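Local coordinates for glycosyl transferase (Staphylococcus aureus, PDB 5TZJ), which is a family 2 glycosyl transferase that holds uridine-diphosphate-N-acetylglucosamine in a pocket, at residues A[24-29]-A[94-99]; A[118-123]-A[199-204]; A[131-136]-A[192-197]. One frame throughout, in Å; residues are numbered along the deposited sequence.

Contact 1. Residues A[24-29]-A[94-99]; sequences AKQDFP and DYINKE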
loop_
_atom_site.group_PDB
_atom_site.type_symbol
_atom_site.label_atom_id
_atom_site.label_comp_id
_atom_site.label_asym_id
_atom_site.label_seq_id
_atom_site.Cartn_x
_atom_site.Cartn_y
_atom_site.Cartn_z
ATOM N N ALA A 24 -12.096 -21.969 6.474
ATOM C CA ALA A 24 -12.437 -23.367 6.736
ATOM C C ALA A 24 -12.851 -24.114 5.467
ATOM O O ALA A 24 -12.748 -25.347 5.429
ATOM C CB ALA A 24 -13.538 -23.451 7.802
ATOM N N LYS A 25 -13.323 -23.407 4.438
ATOM C CA LYS A 25 -13.672 -24.004 3.151
ATOM C C LYS A 25 -12.490 -24.115 2.186
ATOM O O LYS A 25 -12.700 -24.519 1.040
ATOM C CB LYS A 25 -14.787 -23.199 2.461
ATOM C CG LYS A 25 -16.114 -23.114 3.207
ATOM C CD LYS A 25 -17.147 -24.092 2.694
ATOM C CE LYS A 25 -18.326 -24.227 3.674
ATOM N NZ LYS A 25 -18.724 -22.882 4.199
ATOM N N GLN A 26 -11.268 -23.745 2.594
ATOM C CA GLN A 26 -10.108 -23.958 1.731
ATOM C C GLN A 26 -10.014 -25.424 1.326
ATOM O O GLN A 26 -10.066 -26.328 2.179
ATOM C CB GLN A 26 -8.817 -23.528 2.422
ATOM C CG GLN A 26 -8.664 -21.999 2.583
ATOM C CD GLN A 26 -8.686 -21.273 1.244
ATOM O OE1 GLN A 26 -7.764 -21.405 0.442
ATOM N NE2 GLN A 26 -9.736 -20.493 1.007
ATOM N N ASP A 27 -9.894 -25.657 0.016
ATOM C CA ASP A 27 -9.614 -27.005 -0.484
ATOM C C ASP A 27 -8.096 -27.176 -0.534
ATOM O O ASP A 27 -7.450 -27.297 -1.574
ATOM C CB ASP A 27 -10.331 -27.277 -1.810
ATOM C CG ASP A 27 -9.767 -26.517 -2.995
ATOM O OD1 ASP A 27 -9.993 -27.007 -4.137
ATOM O OD2 ASP A 27 -9.120 -25.457 -2.811
ATOM N N PHE A 28 -7.545 -27.188 0.669
ATOM C CA PHE A 28 -6.144 -27.206 1.027
ATOM C C PHE A 28 -6.121 -27.813 2.418
ATOM O O PHE A 28 -7.045 -27.537 3.202
ATOM C CB PHE A 28 -5.557 -25.786 1.039
ATOM C CG PHE A 28 -4.070 -25.758 1.157
ATOM C CD1 PHE A 28 -3.280 -26.142 0.084
ATOM C CD2 PHE A 28 -3.455 -25.376 2.348
ATOM C CE1 PHE A 28 -1.901 -26.137 0.185
ATOM C CE2 PHE A 28 -2.074 -25.367 2.461
ATOM C CZ PHE A 28 -1.294 -25.757 1.372
ATOM N N PRO A 29 -5.121 -28.629 2.766
ATOM C CA PRO A 29 -5.133 -29.285 4.088
ATOM C C PRO A 29 -5.027 -28.286 5.236
ATOM O O PRO A 29 -4.183 -27.380 5.221
ATOM C CB PRO A 29 -3.914 -30.221 4.034
ATOM C CG PRO A 29 -3.540 -30.331 2.582
ATOM C CD PRO A 29 -3.928 -29.000 1.990
ATOM N N ASP A 94 -12.813 -9.040 4.900
ATOM C CA ASP A 94 -12.629 -9.607 3.556
ATOM C C ASP A 94 -12.740 -11.135 3.619
ATOM O O ASP A 94 -12.946 -11.720 4.680
ATOM C CB ASP A 94 -11.291 -9.158 2.956
ATOM C CG ASP A 94 -11.179 -7.634 2.846
ATOM O OD1 ASP A 94 -12.240 -6.972 2.740
ATOM O OD2 ASP A 94 -10.039 -7.104 2.891
ATOM N N TYR A 95 -12.628 -11.788 2.466
ATOM C CA TYR A 95 -12.537 -13.242 2.429
ATOM C C TYR A 95 -11.768 -13.634 1.178
ATOM O O TYR A 95 -11.394 -12.781 0.369
ATOM C CB TYR A 95 -13.930 -13.914 2.491
ATOM C CG TYR A 95 -14.943 -13.321 1.536
ATOM C CD1 TYR A 95 -15.662 -12.187 1.885
ATOM C CD2 TYR A 95 -15.181 -13.897 0.289
ATOM C CE1 TYR A 95 -16.575 -11.633 1.016
ATOM C CE2 TYR A 95 -16.106 -13.354 -0.575
ATOM C CZ TYR A 95 -16.785 -12.210 -0.201
ATOM O OH TYR A 95 -17.716 -11.649 -1.046
ATOM N N ILE A 96 -11.509 -14.939 1.030
ATOM C CA ILE A 96 -10.630 -15.421 -0.030
ATOM C C ILE A 96 -11.270 -16.622 -0.734
ATOM O O ILE A 96 -12.117 -17.329 -0.175
ATOM C CB ILE A 96 -9.212 -15.772 0.505
ATOM C CG1 ILE A 96 -9.261 -16.923 1.507
ATOM C CG2 ILE A 96 -8.557 -14.543 1.214
ATOM C CD1 ILE A 96 -7.900 -17.517 1.825
ATOM N N ASN A 97 -10.863 -16.825 -1.989
ATOM C CA ASN A 97 -11.361 -17.937 -2.795
ATOM C C ASN A 97 -10.971 -19.273 -2.172
ATOM O O ASN A 97 -9.919 -19.404 -1.547
ATOM C CB ASN A 97 -10.783 -17.834 -4.217
ATOM C CG ASN A 97 -11.361 -18.863 -5.169
ATOM O OD1 ASN A 97 -11.277 -20.079 -4.948
ATOM N ND2 ASN A 97 -11.956 -18.372 -6.249
ATOM N N LYS A 98 -11.810 -20.296 -2.379
ATOM C CA LYS A 98 -11.552 -21.567 -1.708
ATOM C C LYS A 98 -10.311 -22.272 -2.253
ATOM O O LYS A 98 -9.703 -23.074 -1.537
ATOM C CB LYS A 98 -12.783 -22.475 -1.808
ATOM C CG LYS A 98 -12.906 -23.149 -3.144
ATOM C CD LYS A 98 -14.098 -24.094 -3.198
ATOM C CE LYS A 98 -15.272 -23.437 -3.906
ATOM N NZ LYS A 98 -14.922 -23.080 -5.320
ATOM N N GLU A 99 -9.896 -21.969 -3.481
ATOM C CA GLU A 99 -8.690 -22.544 -4.057
ATOM C C GLU A 99 -7.455 -21.664 -3.867
ATOM O O GLU A 99 -6.385 -21.991 -4.397
ATOM C CB GLU A 99 -8.931 -22.829 -5.539
ATOM C CG GLU A 99 -10.166 -23.696 -5.731
ATOM C CD GLU A 99 -10.409 -24.084 -7.170
ATOM O OE1 GLU A 99 -9.658 -24.927 -7.726
ATOM O OE2 GLU A 99 -11.365 -23.529 -7.744
#

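Contact 2. Residues A[118-123]-A[199-204]; sequences IKMKGV and AYYYAT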
loop_
_atom_site.group_PDB
_atom_site.type_symbol
_atom_site.label_atom_id
_atom_site.label_comp_id
_atom_site.label_asym_id
_atom_site.label_seq_id
_atom_site.Cartn_x
_atom_site.Cartn_y
_atom_site.Cartn_z
ATOM N N ILE A 118 -1.845 -11.714 -5.584
ATOM C CA ILE A 118 -2.987 -12.535 -5.965
ATOM C C ILE A 118 -4.143 -11.626 -6.349
ATOM O O ILE A 118 -4.379 -10.597 -5.706
ATOM C CB ILE A 118 -3.387 -13.510 -4.850
ATOM C CG1 ILE A 118 -3.668 -12.746 -3.541
ATOM C CG2 ILE A 118 -2.323 -14.595 -4.689
ATOM C CD1 ILE A 118 -4.184 -13.685 -2.440
ATOM N N LYS A 119 -4.818 -11.975 -7.438
ATOM C CA LYS A 119 -5.783 -11.066 -8.038
ATOM C C LYS A 119 -6.912 -10.768 -7.060
ATOM O O LYS A 119 -7.442 -11.670 -6.406
ATOM C CB LYS A 119 -6.346 -11.665 -9.340
ATOM C CG LYS A 119 -7.402 -10.780 -9.969
ATOM C CD LYS A 119 -8.113 -11.459 -11.116
ATOM C CE LYS A 119 -7.199 -11.740 -12.257
ATOM N NZ LYS A 119 -7.930 -12.495 -13.345
ATOM N N MET A 120 -7.293 -9.497 -6.971
ATOM C CA MET A 120 -8.353 -9.102 -6.061
ATOM C C MET A 120 -9.644 -8.800 -6.819
ATOM O O MET A 120 -9.645 -8.529 -8.023
ATOM C CB MET A 120 -7.928 -7.891 -5.230
ATOM C CG MET A 120 -6.475 -7.905 -4.774
ATOM S SD MET A 120 -5.976 -6.274 -4.152
ATOM C CE MET A 120 -7.211 -6.096 -2.857
ATOM N N LYS A 121 -10.760 -8.879 -6.094
ATOM C CA LYS A 121 -12.067 -8.520 -6.621
ATOM C C LYS A 121 -12.779 -7.623 -5.621
ATOM O O LYS A 121 -12.808 -7.931 -4.420
ATOM C CB LYS A 121 -12.903 -9.764 -6.901
ATOM C CG LYS A 121 -14.386 -9.485 -7.110
ATOM C CD LYS A 121 -14.623 -8.576 -8.304
ATOM C CE LYS A 121 -16.112 -8.465 -8.602
ATOM N NZ LYS A 121 -16.717 -9.806 -8.649
ATOM N N GLY A 122 -13.331 -6.510 -6.112
ATOM C CA GLY A 122 -14.166 -5.667 -5.269
ATOM C C GLY A 122 -15.528 -6.302 -5.028
ATOM O O GLY A 122 -16.091 -6.973 -5.897
ATOM N N VAL A 123 -16.058 -6.102 -3.824
ATOM C CA VAL A 123 -17.395 -6.585 -3.478
ATOM C C VAL A 123 -18.220 -5.403 -2.990
ATOM O O VAL A 123 -17.703 -4.524 -2.288
ATOM C CB VAL A 123 -17.367 -7.705 -2.419
ATOM C CG1 VAL A 123 -18.770 -8.218 -2.171
ATOM C CG2 VAL A 123 -16.475 -8.836 -2.872
ATOM N N ALA A 199 -10.380 -14.771 -9.273
ATOM C CA ALA A 199 -10.508 -13.798 -8.194
ATOM C C ALA A 199 -10.141 -14.491 -6.886
ATOM O O ALA A 199 -10.879 -15.360 -6.417
ATOM C CB ALA A 199 -11.928 -13.240 -8.161
ATOM N N TYR A 200 -8.994 -14.142 -6.306
ATOM C CA TYR A 200 -8.558 -14.777 -5.055
ATOM C C TYR A 200 -8.908 -13.972 -3.812
ATOM O O TYR A 200 -9.464 -14.523 -2.855
ATOM C CB TYR A 200 -7.043 -15.048 -5.090
ATOM C CG TYR A 200 -6.673 -16.097 -6.125
ATOM C CD1 TYR A 200 -6.887 -17.458 -5.880
ATOM C CD2 TYR A 200 -6.155 -15.727 -7.357
ATOM C CE1 TYR A 200 -6.564 -18.430 -6.840
ATOM C CE2 TYR A 200 -5.851 -16.680 -8.328
ATOM C CZ TYR A 200 -6.041 -18.027 -8.065
ATOM O OH TYR A 200 -5.707 -18.960 -9.021
ATOM N N TYR A 201 -8.587 -12.682 -3.796
ATOM C CA TYR A 201 -8.799 -11.845 -2.625
ATOM C C TYR A 201 -10.052 -10.984 -2.850
ATOM O O TYR A 201 -10.053 -10.063 -3.683
ATOM C CB TYR A 201 -7.547 -11.003 -2.342
ATOM C CG TYR A 201 -7.626 -10.331 -0.992
ATOM C CD1 TYR A 201 -8.364 -9.174 -0.825
ATOM C CD2 TYR A 201 -7.006 -10.884 0.133
ATOM C CE1 TYR A 201 -8.503 -8.595 0.421
ATOM C CE2 TYR A 201 -7.114 -10.287 1.365
ATOM C CZ TYR A 201 -7.871 -9.148 1.506
ATOM O OH TYR A 201 -8.003 -8.552 2.745
ATOM N N TYR A 202 -11.104 -11.251 -2.082
ATOM C CA TYR A 202 -12.317 -10.437 -2.128
ATOM C C TYR A 202 -12.268 -9.342 -1.067
ATOM O O TYR A 202 -12.216 -9.624 0.144
ATOM C CB TYR A 202 -13.563 -11.306 -1.943
ATOM C CG TYR A 202 -13.681 -12.365 -2.991
ATOM C CD1 TYR A 202 -13.126 -13.621 -2.792
ATOM C CD2 TYR A 202 -14.325 -12.113 -4.184
ATOM C CE1 TYR A 202 -13.226 -14.615 -3.750
ATOM C CE2 TYR A 202 -14.440 -13.106 -5.159
ATOM C CZ TYR A 202 -13.879 -14.350 -4.933
ATOM O OH TYR A 202 -13.976 -15.334 -5.879
ATOM N N ALA A 203 -12.312 -8.098 -1.515
ATOM C CA ALA A 203 -12.270 -6.938 -0.638
ATOM C C ALA A 203 -13.662 -6.306 -0.619
ATOM O O ALA A 203 -14.207 -5.948 -1.670
ATOM C CB ALA A 203 -11.193 -5.958 -1.104
ATOM N N THR A 204 -14.252 -6.220 0.572
ATOM C CA THR A 204 -15.603 -5.722 0.751
ATOM C C THR A 204 -15.609 -4.229 1.076
ATOM O O THR A 204 -14.580 -3.618 1.365
ATOM C CB THR A 204 -16.301 -6.488 1.872
ATOM O OG1 THR A 204 -15.471 -6.455 3.052
ATOM C CG2 THR A 204 -16.561 -7.932 1.456
#

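Contact 3. Residues A[131-136]-A[192-197]; sequences SMFKET and ISVLSD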
loop_
_atom_site.group_PDB
_atom_site.type_symbol
_atom_site.label_atom_id
_atom_site.label_comp_id
_atom_site.label_asym_id
_atom_site.label_seq_id
_atom_site.Cartn_x
_atom_site.Cartn_y
_atom_site.Cartn_z
ATOM N N SER A 131 -4.734 -2.957 -12.669
ATOM C CA SER A 131 -3.820 -2.804 -13.797
ATOM C C SER A 131 -2.656 -3.789 -13.759
ATOM O O SER A 131 -2.097 -4.099 -14.818
ATOM C CB SER A 131 -3.272 -1.378 -13.855
ATOM O OG SER A 131 -2.296 -1.157 -12.847
ATOM N N MET A 132 -2.284 -4.300 -12.583
ATOM C CA MET A 132 -1.219 -5.291 -12.493
ATOM C C MET A 132 -1.730 -6.736 -12.510
ATOM O O MET A 132 -0.934 -7.666 -12.380
ATOM C CB MET A 132 -0.366 -5.046 -11.230
ATOM C CG MET A 132 -1.037 -5.346 -9.879
ATOM S SD MET A 132 -2.457 -4.278 -9.577
ATOM C CE MET A 132 -1.636 -2.660 -9.553
ATOM N N PHE A 133 -3.028 -6.956 -12.673
ATOM C CA PHE A 133 -3.586 -8.296 -12.566
ATOM C C PHE A 133 -4.173 -8.795 -13.880
ATOM O O PHE A 133 -4.970 -9.737 -13.875
ATOM C CB PHE A 133 -4.646 -8.347 -11.466
ATOM C CG PHE A 133 -4.080 -8.284 -10.073
ATOM C CD1 PHE A 133 -3.290 -9.314 -9.583
ATOM C CD2 PHE A 133 -4.345 -7.196 -9.249
ATOM C CE1 PHE A 133 -2.768 -9.257 -8.292
ATOM C CE2 PHE A 133 -3.835 -7.129 -7.956
ATOM C CZ PHE A 133 -3.045 -8.157 -7.485
ATOM N N LYS A 134 -3.801 -8.186 -15.009
ATOM C CA LYS A 134 -4.371 -8.621 -16.286
ATOM C C LYS A 134 -3.805 -9.951 -16.758
ATOM O O LYS A 134 -4.357 -10.542 -17.687
ATOM C CB LYS A 134 -4.143 -7.563 -17.371
ATOM C CG LYS A 134 -4.849 -6.226 -17.129
ATOM C CD LYS A 134 -6.368 -6.376 -17.149
ATOM C CE LYS A 134 -7.045 -5.543 -16.059
ATOM N NZ LYS A 134 -6.686 -4.080 -16.104
ATOM N N GLU A 135 -2.737 -10.437 -16.138
ATOM C CA GLU A 135 -2.045 -11.628 -16.597
ATOM C C GLU A 135 -1.365 -12.285 -15.404
ATOM O O GLU A 135 -0.947 -11.606 -14.459
ATOM C CB GLU A 135 -1.015 -11.265 -17.674
ATOM C CG GLU A 135 -0.739 -12.367 -18.692
ATOM C CD GLU A 135 0.095 -11.868 -19.870
ATOM O OE1 GLU A 135 0.336 -12.663 -20.812
ATOM O OE2 GLU A 135 0.506 -10.676 -19.853
ATOM N N THR A 136 -1.275 -13.605 -15.436
ATOM C CA THR A 136 -0.431 -14.296 -14.479
ATOM C C THR A 136 1.014 -14.199 -14.944
ATOM O O THR A 136 1.305 -14.343 -16.135
ATOM C CB THR A 136 -0.845 -15.755 -14.344
ATOM O OG1 THR A 136 -2.168 -15.835 -13.791
ATOM C CG2 THR A 136 0.123 -16.497 -13.454
ATOM N N ILE A 192 9.280 -11.609 -7.531
ATOM C CA ILE A 192 7.926 -11.136 -7.285
ATOM C C ILE A 192 7.073 -11.688 -8.409
ATOM O O ILE A 192 7.445 -11.575 -9.583
ATOM C CB ILE A 192 7.861 -9.587 -7.276
ATOM C CG1 ILE A 192 8.839 -8.976 -6.268
ATOM C CG2 ILE A 192 6.417 -9.078 -7.041
ATOM C CD1 ILE A 192 8.872 -7.413 -6.320
ATOM N N SER A 193 5.936 -12.263 -8.078
ATOM C CA SER A 193 5.126 -12.931 -9.086
ATOM C C SER A 193 3.697 -12.444 -8.957
ATOM O O SER A 193 3.321 -11.819 -7.969
ATOM C CB SER A 193 5.164 -14.458 -8.938
ATOM O OG SER A 193 6.478 -14.896 -8.684
ATOM N N VAL A 194 2.893 -12.751 -9.963
ATOM C CA VAL A 194 1.502 -12.330 -10.013
ATOM C C VAL A 194 0.689 -13.530 -10.439
ATOM O O VAL A 194 0.938 -14.106 -11.514
ATOM C CB VAL A 194 1.270 -11.158 -10.980
ATOM C CG1 VAL A 194 -0.190 -10.711 -10.904
ATOM C CG2 VAL A 194 2.205 -9.984 -10.641
ATOM N N LEU A 195 -0.277 -13.907 -9.611
ATOM C CA LEU A 195 -1.173 -15.012 -9.920
ATOM C C LEU A 195 -2.563 -14.429 -10.166
ATOM O O LEU A 195 -3.163 -13.842 -9.258
ATOM C CB LEU A 195 -1.147 -16.043 -8.791
ATOM C CG LEU A 195 -1.973 -17.313 -8.877
ATOM C CD1 LEU A 195 -1.108 -18.527 -8.759
ATOM C CD2 LEU A 195 -2.823 -17.279 -7.683
ATOM N N SER A 196 -3.040 -14.530 -11.413
ATOM C CA SER A 196 -4.307 -13.927 -11.810
ATOM C C SER A 196 -5.320 -14.934 -12.357
ATOM O O SER A 196 -6.248 -14.534 -13.062
ATOM C CB SER A 196 -4.058 -12.840 -12.850
ATOM O OG SER A 196 -3.544 -11.676 -12.253
ATOM N N ASP A 197 -5.193 -16.223 -12.023
ATOM C CA ASP A 197 -6.034 -17.233 -12.665
ATOM C C ASP A 197 -7.511 -17.114 -12.278
ATOM O O ASP A 197 -8.389 -17.440 -13.095
ATOM C CB ASP A 197 -5.493 -18.629 -12.350
ATOM C CG ASP A 197 -4.219 -18.931 -13.121
ATOM O OD1 ASP A 197 -3.792 -18.068 -13.913
ATOM O OD2 ASP A 197 -3.645 -20.022 -12.956
#

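Contact 1. Residues A[24-29]-A[94-99]
The side-chain amide of Q26 reaches over from the loop after helix 16-24 and meets the backbone of residues 97-98, where strand 95-96 passes through an Asx turn into helix 100-111 of the glycosyl transferase domain. NE2 of Q26 donates to O of N97 at 2.8 Å, nearly straight at 168°; the acceptor lies close to the Q26 amide plane, whereas the nitrogen stands above the carbonyl plane of N97. A bend at chi2 (-59°) turns the amide into this position, and its aliphatic neighbour is I96, with CD1 3.6 Å from NE2. Beside it, the backbone N of D27 donates to O of K98 at 3.0 Å, so two successive carbonyls are gripped from one loop. On the exposed side, CB of K98 rests 3.5 Å from O of K25.

A second shell fixes both partners. NE2 of Q26 also serves S22 O, and OE1 accepts from L101 N in the first turn of helix 100-111. Donation by L101 N to OE1, and the two carbonyls served by NE2, fit this orientation of the amide; OE1 and O of K98, 3.2 Å apart, are two acceptors and do not bond. D27 is the centre of an inverse gamma turn. Its carboxylate stands 84° from the plane of the E99 carboxylate, and K102 NZ forms salt bridges with D27 OD1 and E99 OE1, which would offset the proximity of like charges. The Asx turn is closed by N97, whose OD1 accepts from N of E99, the N-cap residue, on a lone pair at 2.8 Å.

Contact 2. Residues A[118-123]-A[199-204]
M120 and Y201 face each other in a parallel strand pair, 120-122 with 201-203, within the mixed sheet of the glycosyl transferase domain. The short axes approach to 4.6 Å at 26°, and backbone bonds alternate across them: K121 N to Y201 O at 2.8 Å, A203 N to K121 O, V123 N to A203 O. Where the chain enters strand 201-203, the adjacent amides of Y200 and Y201 share one carbonyl, O of K119, from opposite faces of its plane. N of Y201 arrives almost straight (172°, 3.0 Å), while N of Y200 comes at 2.9 Å and 144°.

The tightly packed side carries M120, Y201 and A203. M120 and Y201 run side by side in the same direction, and a bend of the M120 chain at chi3 brings CE within 3.9 Å of CD1 of the Y201 ring; M120 also touches the bound uridine-diphosphate-N-acetylglucosamine. The hydroxyl of Y201 is held by D94 OD2 and by D91 N, which fixes the far end of the ring. Next to the shared carbonyl, I118 and Y200 cross at about a right angle through their CB atoms.

The face with K121 and Y202 is the more solvent-exposed. The amine of K121 leads away from the pair while its aliphatic stem does the packing: CB lies 3.8 Å from CB of A199, and CG 3.9 Å from CD2 of the Y202 ring, which also meets the Y95 ring, the two planes nearly parallel. V123 meets the Y202 ring at its edge, near its plane, its CG2 lying 3.9 Å from CB of Y202.

Contact 3. Residues A[131-136]-A[192-197]
T136 makes two of the three hydrogen bonds of this contact, where strand 192-195 ends at S196 and D197. Its CB lies 3.7 Å from O of V194, and from there the two branches divide. CG2 closes to 3.2 Å from that same V194 O and also faces the L195 backbone. OG1, placed anti to the carbonyl carbon (chi1 -65°), is gripped twice: it accepts from N of S196 at 2.8 Å with an N-H angle of 156°, and donates to OD1 of D197 at 2.8 Å. D197 is met from 43° above its carboxylate plane, with the two side chains crossing at about a right angle. Together the bonds use the threonine hydroxyl both as acceptor and as donor, tying down the first backbone amide after the strand.

The other half is built round F133. OG of S196 donates to O of F133 at 2.9 Å, from well above the carbonyl plane, and S196 OG also sits in plane at the edge of the F133 ring. CG1 of V194 packs alongside, 3.6 Å from CD1 of F133 and 3.5 Å from O of M132; CG of M132 lies over one face of the ring, offset toward its rim. Further along, V194 shares a backbone bond with A137, and F133 packs on L117 and K119 of strand 115-122. The arrangement is that of an irregular connection folded along a strand of the mixed sheet, the T136 hydroxyl bonding the chain just past the strand and the S196 hydroxyl bonding back to the loop, in a domain consistent with the GT-A fold expected of family 2.

All three contacts reach the same mixed sheet and are partly buried; contact 1 is the most peripheral, its centre about 24 Å from the chain's centre, against about 15 Å for contact 2 and 17 Å for contact 3. Contact 2 is a regular parallel pair dominated by backbone bonds; its M120 touches the bound ligand, whereas the side chains of I96 and F133 lie about 11 and 10 Å from it. Contacts 1 and 3 set irregular loops against strand ends, so side-chain amides and hydroxyls do much of the bonding. Contact 1 meets contact 2 through adjacent strands 95-96 and 201-203; contact 3, nested within contact 2's loop, joins it through K119 NZ and S196 O.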